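Local coordinates for protein pyocin S5 (Pseudomonas aeruginosa PAO1, PDB 6THK) that probably kills competing bacteria as a pore-forming bacteriocin of the channel-forming colicin family, depolarising the cytoplasmic membrane after import into the target cell, at residues V169-Y172 with K173-S176; K217-S220 with E221-A225; L320-A323 with I324-T327. The protein carries 1 engineered substitution. All blocks are in the same frame, centred on the assembly; numbering follows the deposited sequence.

Contact 1: residues V169-Y172 with K173-S176; sequences VAYY and KQDS
Two turns of the long helix 157-212, next to a zinc site of the elongated fold, bring Y171 and Q174 together through the side-chain amide of the glutamine. Q174 NE2 donates to the backbone Y171 O at 2.9 Å; the donor lies in the carbonyl plane, on a lone pair, and the bond is moderately bent (144°). The chain folds back for this because CG sits between the backbone N and the carbonyl carbon (chi1 70°) and bends again at chi2. The same carbonyl accepts the helical bond from D175 N, at 3.1 Å, and is thus gripped by two donors. The amide also lies obliquely beside the Y171 ring, with NE2 3.7 Å from CD1 and the two planes 30° apart. Within these turns the aromatic rings of Y171 and Y172 pack as well: Y171 CD2 stands over the centre of the Y172 ring, 3.6 Å above its plane, and Y172 CE2 reaches the Y171 edge. V169 and K173, one turn apart, run side by side, CG1 of the valine 4.0 Å from NZ of the lysine. S176 OG lies within 3.2 Å of Y172 O and 3.1 Å of K173 O, two backbone carbonyls of the preceding turn. Beyond these turns, Y172 OH hydrogen-bonds E129 and Y171 OH makes a weak bond to D127, so both tyrosines back the zinc-binding carboxylates as second-shell partners. Helix 42-87 packs against V169, Y172, K173 and S176, its K68 forming a salt bridge with D175, while helix 95-121 covers A170, K173 and Q174.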
ATOM      1  N   VAL A 169     -35.645 -24.526 -62.631  1.00 54.31           N
ATOM      2  CA  VAL A 169     -35.876 -24.891 -61.228  1.00 53.69           C
ATOM      3  C   VAL A 169     -34.763 -24.237 -60.416  1.00 58.98           C
ATOM      4  O   VAL A 169     -35.068 -23.497 -59.479  1.00 59.23           O
ATOM      5  CB  VAL A 169     -35.959 -26.429 -61.017  1.00 56.01           C
ATOM      6  CG1 VAL A 169     -35.784 -26.807 -59.552  1.00 55.29           C
ATOM      7  CG2 VAL A 169     -37.272 -26.973 -61.553  1.00 55.34           C
ATOM      8  N   ALA A 170     -33.484 -24.429 -60.847  1.00 55.59           N
ATOM      9  CA  ALA A 170     -32.289 -23.824 -60.244  1.00 55.23           C
ATOM     10  C   ALA A 170     -32.439 -22.307 -60.061  1.00 59.15           C
ATOM     11  O   ALA A 170     -32.117 -21.811 -58.976  1.00 59.71           O
ATOM     12  CB  ALA A 170     -31.062 -24.131 -61.088  1.00 55.97           C
ATOM     13  N   TYR A 171     -32.978 -21.582 -61.091  1.00 54.29           N
ATOM     14  CA  TYR A 171     -33.198 -20.128 -61.038  1.00 52.48           C
ATOM     15  C   TYR A 171     -34.141 -19.716 -59.907  1.00 55.27           C
ATOM     16  O   TYR A 171     -33.828 -18.775 -59.176  1.00 55.34           O
ATOM     17  CB  TYR A 171     -33.684 -19.571 -62.384  1.00 52.86           C
ATOM     18  CG  TYR A 171     -34.197 -18.143 -62.322  1.00 54.76           C
ATOM     19  CD1 TYR A 171     -33.324 -17.071 -62.152  1.00 56.60           C
ATOM     20  CD2 TYR A 171     -35.558 -17.866 -62.415  1.00 55.72           C
ATOM     21  CE1 TYR A 171     -33.791 -15.762 -62.068  1.00 56.98           C
ATOM     22  CE2 TYR A 171     -36.038 -16.559 -62.331  1.00 57.02           C
ATOM     23  CZ  TYR A 171     -35.150 -15.508 -62.173  1.00 65.72           C
ATOM     24  OH  TYR A 171     -35.620 -14.215 -62.099  1.00 68.28           O
ATOM     25  N   TYR A 172     -35.294 -20.388 -59.782  1.00 50.44           N
ATOM     26  CA  TYR A 172     -36.268 -20.077 -58.740  1.00 49.58           C
ATOM     27  C   TYR A 172     -35.834 -20.603 -57.363  1.00 55.65           C
ATOM     28  O   TYR A 172     -36.285 -20.074 -56.351  1.00 56.61           O
ATOM     29  CB  TYR A 172     -37.684 -20.539 -59.139  1.00 49.59           C
ATOM     30  CG  TYR A 172     -38.270 -19.760 -60.299  1.00 49.75           C
ATOM     31  CD1 TYR A 172     -38.569 -18.404 -60.177  1.00 51.84           C
ATOM     32  CD2 TYR A 172     -38.542 -20.381 -61.516  1.00 49.69           C
ATOM     33  CE1 TYR A 172     -39.095 -17.678 -61.247  1.00 52.64           C
ATOM     34  CE2 TYR A 172     -39.099 -19.673 -62.584  1.00 50.56           C
ATOM     35  CZ  TYR A 172     -39.363 -18.319 -62.447  1.00 58.45           C
ATOM     36  OH  TYR A 172     -39.879 -17.605 -63.500  1.00 59.38           O
ATOM     37  N   LYS A 173     -34.948 -21.624 -57.324  1.00 53.60           N
ATOM     38  CA  LYS A 173     -34.398 -22.183 -56.086  1.00 53.54           C
ATOM     39  C   LYS A 173     -33.400 -21.183 -55.509  1.00 58.94           C
ATOM     40  O   LYS A 173     -33.489 -20.866 -54.320  1.00 60.09           O
ATOM     41  CB  LYS A 173     -33.732 -23.552 -56.323  1.00 55.28           C
ATOM     42  CG  LYS A 173     -34.712 -24.724 -56.336  1.00 66.04           C
ATOM     43  CD  LYS A 173     -34.925 -25.348 -54.955  1.00 76.49           C
ATOM     44  CE  LYS A 173     -35.968 -26.445 -54.958  1.00 87.56           C
ATOM     45  NZ  LYS A 173     -35.524 -27.666 -55.685  1.00 97.56           N
ATOM     46  N   GLN A 174     -32.502 -20.630 -56.356  1.00 54.45           N
ATOM     47  CA  GLN A 174     -31.527 -19.631 -55.907  1.00 53.81           C
ATOM     48  C   GLN A 174     -32.183 -18.312 -55.543  1.00 57.77           C
ATOM     49  O   GLN A 174     -31.668 -17.604 -54.687  1.00 59.69           O
ATOM     50  CB  GLN A 174     -30.365 -19.443 -56.904  1.00 55.24           C
ATOM     51  CG  GLN A 174     -30.699 -18.755 -58.241  1.00 67.43           C
ATOM     52  CD  GLN A 174     -30.805 -17.247 -58.151  1.00 78.29           C
ATOM     53  OE1 GLN A 174     -30.009 -16.570 -57.492  1.00 76.73           O
ATOM     54  NE2 GLN A 174     -31.821 -16.693 -58.788  1.00 63.24           N
ATOM     55  N   ASP A 175     -33.307 -17.971 -56.187  1.00 52.45           N
ATOM     56  CA  ASP A 175     -34.033 -16.742 -55.892  1.00 51.88           C
ATOM     57  C   ASP A 175     -34.679 -16.805 -54.503  1.00 56.72           C
ATOM     58  O   ASP A 175     -34.564 -15.852 -53.739  1.00 57.47           O
ATOM     59  CB  ASP A 175     -35.085 -16.465 -56.972  1.00 53.80           C
ATOM     60  CG  ASP A 175     -36.151 -15.486 -56.543  1.00 64.47           C
ATOM     61  OD1 ASP A 175     -35.845 -14.274 -56.465  1.00 66.88           O
ATOM     62  OD2 ASP A 175     -37.288 -15.932 -56.263  1.00 69.63           O
ATOM     63  N   SER A 176     -35.376 -17.903 -54.192  1.00 53.86           N
ATOM     64  CA  SER A 176     -36.024 -18.054 -52.897  1.00 53.75           C
ATOM     65  C   SER A 176     -34.949 -18.183 -51.808  1.00 60.18           C
ATOM     66  O   SER A 176     -35.028 -17.485 -50.801  1.00 60.68           O
ATOM     67  CB  SER A 176     -36.996 -19.232 -52.897  1.00 55.52           C
ATOM     68  OG  SER A 176     -36.357 -20.461 -53.198  1.00 60.69           O
TER

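Contact 2: residues K217-S220 with E221-A225; sequences KVQS and ELDQA. With ZN (zinc ion), chain G.
K217 and E221, one turn apart on helix 214-227, cross at a slant beside a bound zinc ion. The lysine chain, bent at chi2, passes the carboxylate with its methylenes: CE comes within 3.1 Å of E221 OE2, whereas NZ stays 4.4 Å from that oxygen and makes no salt bridge with it. The glutamate runs extended beyond CG and places OE2 on the zinc ion at 2.3 Å. E288 supplies the other protein oxygen on the metal, and E221 OE1 forms a salt bridge with K255, so each oxygen of the E221 carboxylate has its own partner. The zinc ion and K255 would be expected to stabilise the charged form of the E221 carboxylate.

Round the helix, V218 and L222 run parallel, CG1 of the valine 4.0 Å from CD1 of the leucine. Q219 and D223 meet at an angle on the exposed surface. The routine helical bond from L222 N to V218 O (2.9 Å) runs beneath the apolar pair. V218 faces S291 and R295 of helix 272-338, and L222 reaches R295 as well as L247 and V248 of helix 237-267, which places this short helix against both longer ones.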
ATOM      1  N   LYS A 217      -8.274  -4.335  -2.103  1.00 73.30           N
ATOM      2  CA  LYS A 217      -7.512  -5.027  -3.125  1.00 71.45           C
ATOM      3  C   LYS A 217      -6.037  -4.658  -3.136  1.00 70.43           C
ATOM      4  O   LYS A 217      -5.184  -5.528  -3.253  1.00 69.36           O
ATOM      5  CB  LYS A 217      -8.128  -4.760  -4.498  1.00 73.95           C
ATOM      6  CG  LYS A 217      -7.332  -5.321  -5.661  1.00 83.54           C
ATOM      7  CD  LYS A 217      -7.586  -6.807  -5.844  1.00 87.23           C
ATOM      8  CE  LYS A 217      -6.494  -7.451  -6.676  1.00 87.37           C
ATOM      9  NZ  LYS A 217      -6.910  -8.786  -7.173  1.00 93.52           N
ATOM     10  N   VAL A 218      -5.734  -3.375  -2.983  1.00 63.92           N
ATOM     11  CA  VAL A 218      -4.347  -2.930  -2.997  1.00 63.05           C
ATOM     12  C   VAL A 218      -3.564  -3.556  -1.851  1.00 63.98           C
ATOM     13  O   VAL A 218      -2.441  -3.997  -2.025  1.00 62.38           O
ATOM     14  CB  VAL A 218      -4.242  -1.397  -2.921  1.00 67.31           C
ATOM     15  CG1 VAL A 218      -2.796  -0.974  -2.761  1.00 67.02           C
ATOM     16  CG2 VAL A 218      -4.844  -0.764  -4.160  1.00 67.17           C
ATOM     17  N   GLN A 219      -4.182  -3.596  -0.681  1.00 60.50           N
ATOM     18  CA  GLN A 219      -3.589  -4.211   0.517  1.00 60.09           C
ATOM     19  C   GLN A 219      -3.211  -5.669   0.271  1.00 62.98           C
ATOM     20  O   GLN A 219      -2.067  -6.045   0.536  1.00 62.46           O
ATOM     21  CB  GLN A 219      -4.482  -4.065   1.772  1.00 61.57           C
ATOM     22  CG  GLN A 219      -3.881  -4.673   3.061  1.00 71.58           C
ATOM     23  CD  GLN A 219      -2.520  -4.089   3.401  1.00 87.23           C
ATOM     24  OE1 GLN A 219      -1.483  -4.732   3.224  1.00 78.39           O
ATOM     25  NE2 GLN A 219      -2.506  -2.835   3.827  1.00 79.21           N
ATOM     26  N   SER A 220      -4.147  -6.454  -0.314  1.00 58.89           N
ATOM     27  CA  SER A 220      -3.981  -7.867  -0.672  1.00 58.42           C
ATOM     28  C   SER A 220      -2.873  -8.043  -1.708  1.00 61.84           C
ATOM     29  O   SER A 220      -2.063  -8.961  -1.595  1.00 61.81           O
ATOM     30  CB  SER A 220      -5.291  -8.448  -1.189  1.00 62.41           C
ATOM     31  OG  SER A 220      -6.392  -8.003  -0.411  1.00 74.71           O
ATOM     32  N   GLU A 221      -2.802  -7.140  -2.686  1.00 58.33           N
ATOM     33  CA  GLU A 221      -1.744  -7.192  -3.687  1.00 58.73           C
ATOM     34  C   GLU A 221      -0.377  -6.959  -3.054  1.00 62.87           C
ATOM     35  O   GLU A 221       0.572  -7.669  -3.395  1.00 63.42           O
ATOM     36  CB  GLU A 221      -1.984  -6.149  -4.757  1.00 59.97           C
ATOM     37  CG  GLU A 221      -2.741  -6.677  -5.941  1.00 65.94           C
ATOM     38  CD  GLU A 221      -3.143  -5.514  -6.809  1.00 83.30           C
ATOM     39  OE1 GLU A 221      -2.249  -4.903  -7.435  1.00 85.63           O
ATOM     40  OE2 GLU A 221      -4.349  -5.187  -6.837  1.00 68.52           O
ATOM     41  N   LEU A 222      -0.274  -5.975  -2.135  1.00 58.70           N
ATOM     42  CA  LEU A 222       0.990  -5.670  -1.443  1.00 58.71           C
ATOM     43  C   LEU A 222       1.466  -6.835  -0.583  1.00 65.72           C
ATOM     44  O   LEU A 222       2.669  -7.103  -0.528  1.00 65.37           O
ATOM     45  CB  LEU A 222       0.897  -4.381  -0.625  1.00 58.02           C
ATOM     46  CG  LEU A 222       0.909  -3.075  -1.426  1.00 60.90           C
ATOM     47  CD1 LEU A 222       0.446  -1.946  -0.587  1.00 60.09           C
ATOM     48  CD2 LEU A 222       2.287  -2.775  -2.028  1.00 60.08           C
ATOM     49  N   ASP A 223       0.519  -7.523   0.048  1.00 64.47           N
ATOM     50  CA  ASP A 223       0.804  -8.703   0.847  1.00 64.84           C
ATOM     51  C   ASP A 223       1.344  -9.824  -0.030  1.00 69.16           C
ATOM     52  O   ASP A 223       2.278 -10.513   0.346  1.00 69.51           O
ATOM     53  CB  ASP A 223      -0.454  -9.177   1.559  1.00 66.97           C
ATOM     54  CG  ASP A 223      -0.998  -8.150   2.509  1.00 76.04           C
ATOM     55  OD1 ASP A 223      -0.190  -7.427   3.113  1.00 77.14           O
ATOM     56  OD2 ASP A 223      -2.230  -8.065   2.651  1.00 81.28           O
ATOM     57  N   GLN A 224       0.762  -9.995  -1.211  1.00 66.55           N
ATOM     58  CA  GLN A 224       1.197 -11.038  -2.132  1.00 67.49           C
ATOM     59  C   GLN A 224       2.629 -10.793  -2.550  1.00 73.33           C
ATOM     60  O   GLN A 224       3.427 -11.717  -2.641  1.00 73.44           O
ATOM     61  CB  GLN A 224       0.306 -11.077  -3.372  1.00 69.41           C
ATOM     62  CG  GLN A 224       0.469 -12.331  -4.222  1.00 89.98           C
ATOM     63  CD  GLN A 224       1.403 -12.146  -5.407  1.00106.88           C
ATOM     64  OE1 GLN A 224       0.959 -11.953  -6.535  1.00102.60           O
ATOM     65  NE2 GLN A 224       2.703 -12.219  -5.155  1.00 96.73           N
ATOM     66  N   ALA A 225       2.940  -9.537  -2.833  1.00 71.33           N
ATOM     67  CA  ALA A 225       4.278  -9.133  -3.191  1.00 71.99           C
ATOM     68  C   ALA A 225       5.183  -9.369  -1.991  1.00 78.50           C
ATOM     69  O   ALA A 225       6.342  -9.739  -2.129  1.00 77.86           O
ATOM     70  CB  ALA A 225       4.291  -7.672  -3.596  1.00 72.60           C
TER
HETATM   71 ZN    ZN G 606      -5.392  -4.826  -8.899  1.00 62.26          ZN

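Contact 3: residues L320-A323 with I324-T327; sequences LQDA and IKFT
D322 and K325 form a salt bridge across one turn of helix 272-338, with K325 NZ 2.8 Å from D322 OD1. The ammonium comes to the anti side of that oxygen and stands 35° out of the carboxylate plane. Both side chains run alongside each other in the same direction; the lysine, extended at first, turns at chi3 (-60°) and curls back along the helix to bring its end to the aspartate. Q318 also donates its side-chain amide to OD1, giving that oxygen two polar partners.

A second polar centre is A323 O. This carbonyl accepts from T327 OG1 at 2.9 Å and from T327 N at 3.0 Å, the two donors arriving from opposite faces of its plane. The threonine hydroxyl can do this because OG1 lies anti to its own carbonyl carbon (chi1 -53°) and beside its backbone N, turned back over the preceding turn. T327 is buried, and the bond satisfies its hydroxyl inside the helix.

Outward from these bonds the contacts are mostly van der Waals packing. I324 CD1 rests against the side-chain amide of Q321, 3.8 Å from both OE1 and NE2, with the two chains pointing the same way, and only loosely meets L320 CG at 4.4 Å. F326 leaves the turn for helix 396-409, where its ring makes a cation-pi contact with K405 and meets the ring of F406. A323 packs on K408 of that helix, and T327 on F406.

Chemically, then, the two turns are divided: a salt bridge lies on the more exposed side, while alanine, threonine and phenylalanine turn an apolar side, its one hydroxyl engaged internally, to helix 396-409, within the region assigned to the colicin pore-forming domain.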
ATOM      1  N   LEU A 320      24.116  11.655  28.378  1.00 56.29           N
ATOM      2  CA  LEU A 320      24.502  10.706  29.433  1.00 55.73           C
ATOM      3  C   LEU A 320      26.030  10.518  29.467  1.00 58.09           C
ATOM      4  O   LEU A 320      26.621  10.499  30.542  1.00 58.59           O
ATOM      5  CB  LEU A 320      23.811   9.345  29.231  1.00 55.56           C
ATOM      6  CG  LEU A 320      24.074   8.300  30.317  1.00 60.47           C
ATOM      7  CD1 LEU A 320      23.260   8.593  31.582  1.00 61.84           C
ATOM      8  CD2 LEU A 320      23.794   6.911  29.820  1.00 60.36           C
ATOM      9  N   GLN A 321      26.660  10.382  28.295  1.00 52.97           N
ATOM     10  CA  GLN A 321      28.113  10.229  28.202  1.00 52.12           C
ATOM     11  C   GLN A 321      28.850  11.517  28.537  1.00 54.81           C
ATOM     12  O   GLN A 321      29.954  11.460  29.072  1.00 54.58           O
ATOM     13  CB  GLN A 321      28.549   9.651  26.841  1.00 53.01           C
ATOM     14  CG  GLN A 321      28.180   8.166  26.613  1.00 62.81           C
ATOM     15  CD  GLN A 321      28.416   7.232  27.795  1.00 81.10           C
ATOM     16  OE1 GLN A 321      27.502   6.528  28.253  1.00 79.08           O
ATOM     17  NE2 GLN A 321      29.642   7.196  28.314  1.00 69.21           N
ATOM     18  N   ASP A 322      28.228  12.676  28.234  1.00 50.66           N
ATOM     19  CA  ASP A 322      28.753  14.008  28.521  1.00 49.65           C
ATOM     20  C   ASP A 322      28.619  14.310  30.019  1.00 52.54           C
ATOM     21  O   ASP A 322      29.408  15.077  30.557  1.00 52.83           O
ATOM     22  CB  ASP A 322      28.046  15.081  27.665  1.00 51.75           C
ATOM     23  CG  ASP A 322      28.392  15.046  26.177  1.00 68.57           C
ATOM     24  OD1 ASP A 322      29.459  14.482  25.821  1.00 69.73           O
ATOM     25  OD2 ASP A 322      27.585  15.567  25.363  1.00 77.06           O
ATOM     26  N   ALA A 323      27.633  13.688  30.688  1.00 47.14           N
ATOM     27  CA  ALA A 323      27.398  13.802  32.127  1.00 45.30           C
ATOM     28  C   ALA A 323      28.464  12.996  32.869  1.00 48.71           C
ATOM     29  O   ALA A 323      28.948  13.432  33.917  1.00 46.33           O
ATOM     30  CB  ALA A 323      26.016  13.279  32.470  1.00 45.24           C
ATOM     31  N   ILE A 324      28.825  11.813  32.320  1.00 47.29           N
ATOM     32  CA  ILE A 324      29.860  10.927  32.861  1.00 47.40           C
ATOM     33  C   ILE A 324      31.233  11.622  32.729  1.00 52.55           C
ATOM     34  O   ILE A 324      32.020  11.623  33.673  1.00 53.56           O
ATOM     35  CB  ILE A 324      29.780   9.524  32.201  1.00 50.10           C
ATOM     36  CG1 ILE A 324      28.455   8.821  32.600  1.00 50.22           C
ATOM     37  CG2 ILE A 324      30.994   8.648  32.562  1.00 50.25           C
ATOM     38  CD1 ILE A 324      28.096   7.558  31.815  1.00 51.54           C
ATOM     39  N   LYS A 325      31.480  12.257  31.579  1.00 48.40           N
ATOM     40  CA  LYS A 325      32.696  13.026  31.284  1.00 48.12           C
ATOM     41  C   LYS A 325      32.832  14.198  32.282  1.00 52.39           C
ATOM     42  O   LYS A 325      33.915  14.418  32.822  1.00 53.63           O
ATOM     43  CB  LYS A 325      32.583  13.565  29.855  1.00 50.37           C
ATOM     44  CG  LYS A 325      33.846  14.118  29.219  1.00 66.95           C
ATOM     45  CD  LYS A 325      33.507  14.841  27.888  1.00 82.05           C
ATOM     46  CE  LYS A 325      32.844  13.970  26.822  1.00 91.46           C
ATOM     47  NZ  LYS A 325      32.250  14.778  25.723  1.00 97.88           N
ATOM     48  N   PHE A 326      31.722  14.923  32.536  1.00 46.32           N
ATOM     49  CA  PHE A 326      31.619  16.062  33.452  1.00 45.07           C
ATOM     50  C   PHE A 326      31.942  15.648  34.888  1.00 48.66           C
ATOM     51  O   PHE A 326      32.631  16.387  35.581  1.00 48.82           O
ATOM     52  CB  PHE A 326      30.204  16.656  33.372  1.00 46.04           C
ATOM     53  CG  PHE A 326      29.942  17.842  34.261  1.00 46.54           C
ATOM     54  CD1 PHE A 326      30.286  19.128  33.854  1.00 48.96           C
ATOM     55  CD2 PHE A 326      29.300  17.688  35.484  1.00 47.01           C
ATOM     56  CE1 PHE A 326      30.009  20.231  34.663  1.00 48.78           C
ATOM     57  CE2 PHE A 326      29.031  18.791  36.291  1.00 49.12           C
ATOM     58  CZ  PHE A 326      29.390  20.054  35.875  1.00 47.22           C
ATOM     59  N   THR A 327      31.421  14.483  35.337  1.00 45.61           N
ATOM     60  CA  THR A 327      31.697  13.944  36.666  1.00 45.50           C
ATOM     61  C   THR A 327      33.202  13.616  36.762  1.00 50.75           C
ATOM     62  O   THR A 327      33.831  14.043  37.720  1.00 49.73           O
ATOM     63  CB  THR A 327      30.777  12.771  36.999  1.00 49.43           C
ATOM     64  OG1 THR A 327      29.425  13.172  36.794  1.00 47.94           O
ATOM     65  CG2 THR A 327      30.938  12.309  38.442  1.00 50.12           C
TER

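All three contacts are short, two-turn pieces of helix, strung in series along a very elongated chain. Contacts 1 and 3 lie on opposite sides of its centre, their centres about 115 Å apart, while contact 2 sits near the middle. Contact 2 is largely a surface contact, and the other two are partly buried. Contacts 1 and 2 occupy consecutive helices, and contact 3 lies on helix 272-338, which also packs against contact 2. Metal chemistry separates them: contact 2 supplies a zinc ligand directly, contact 1 reaches zinc ligands from the second shell through tyrosine hydroxyls, one of them by a weak bond, and contact 3 relies on a salt bridge and a doubly bonded carbonyl.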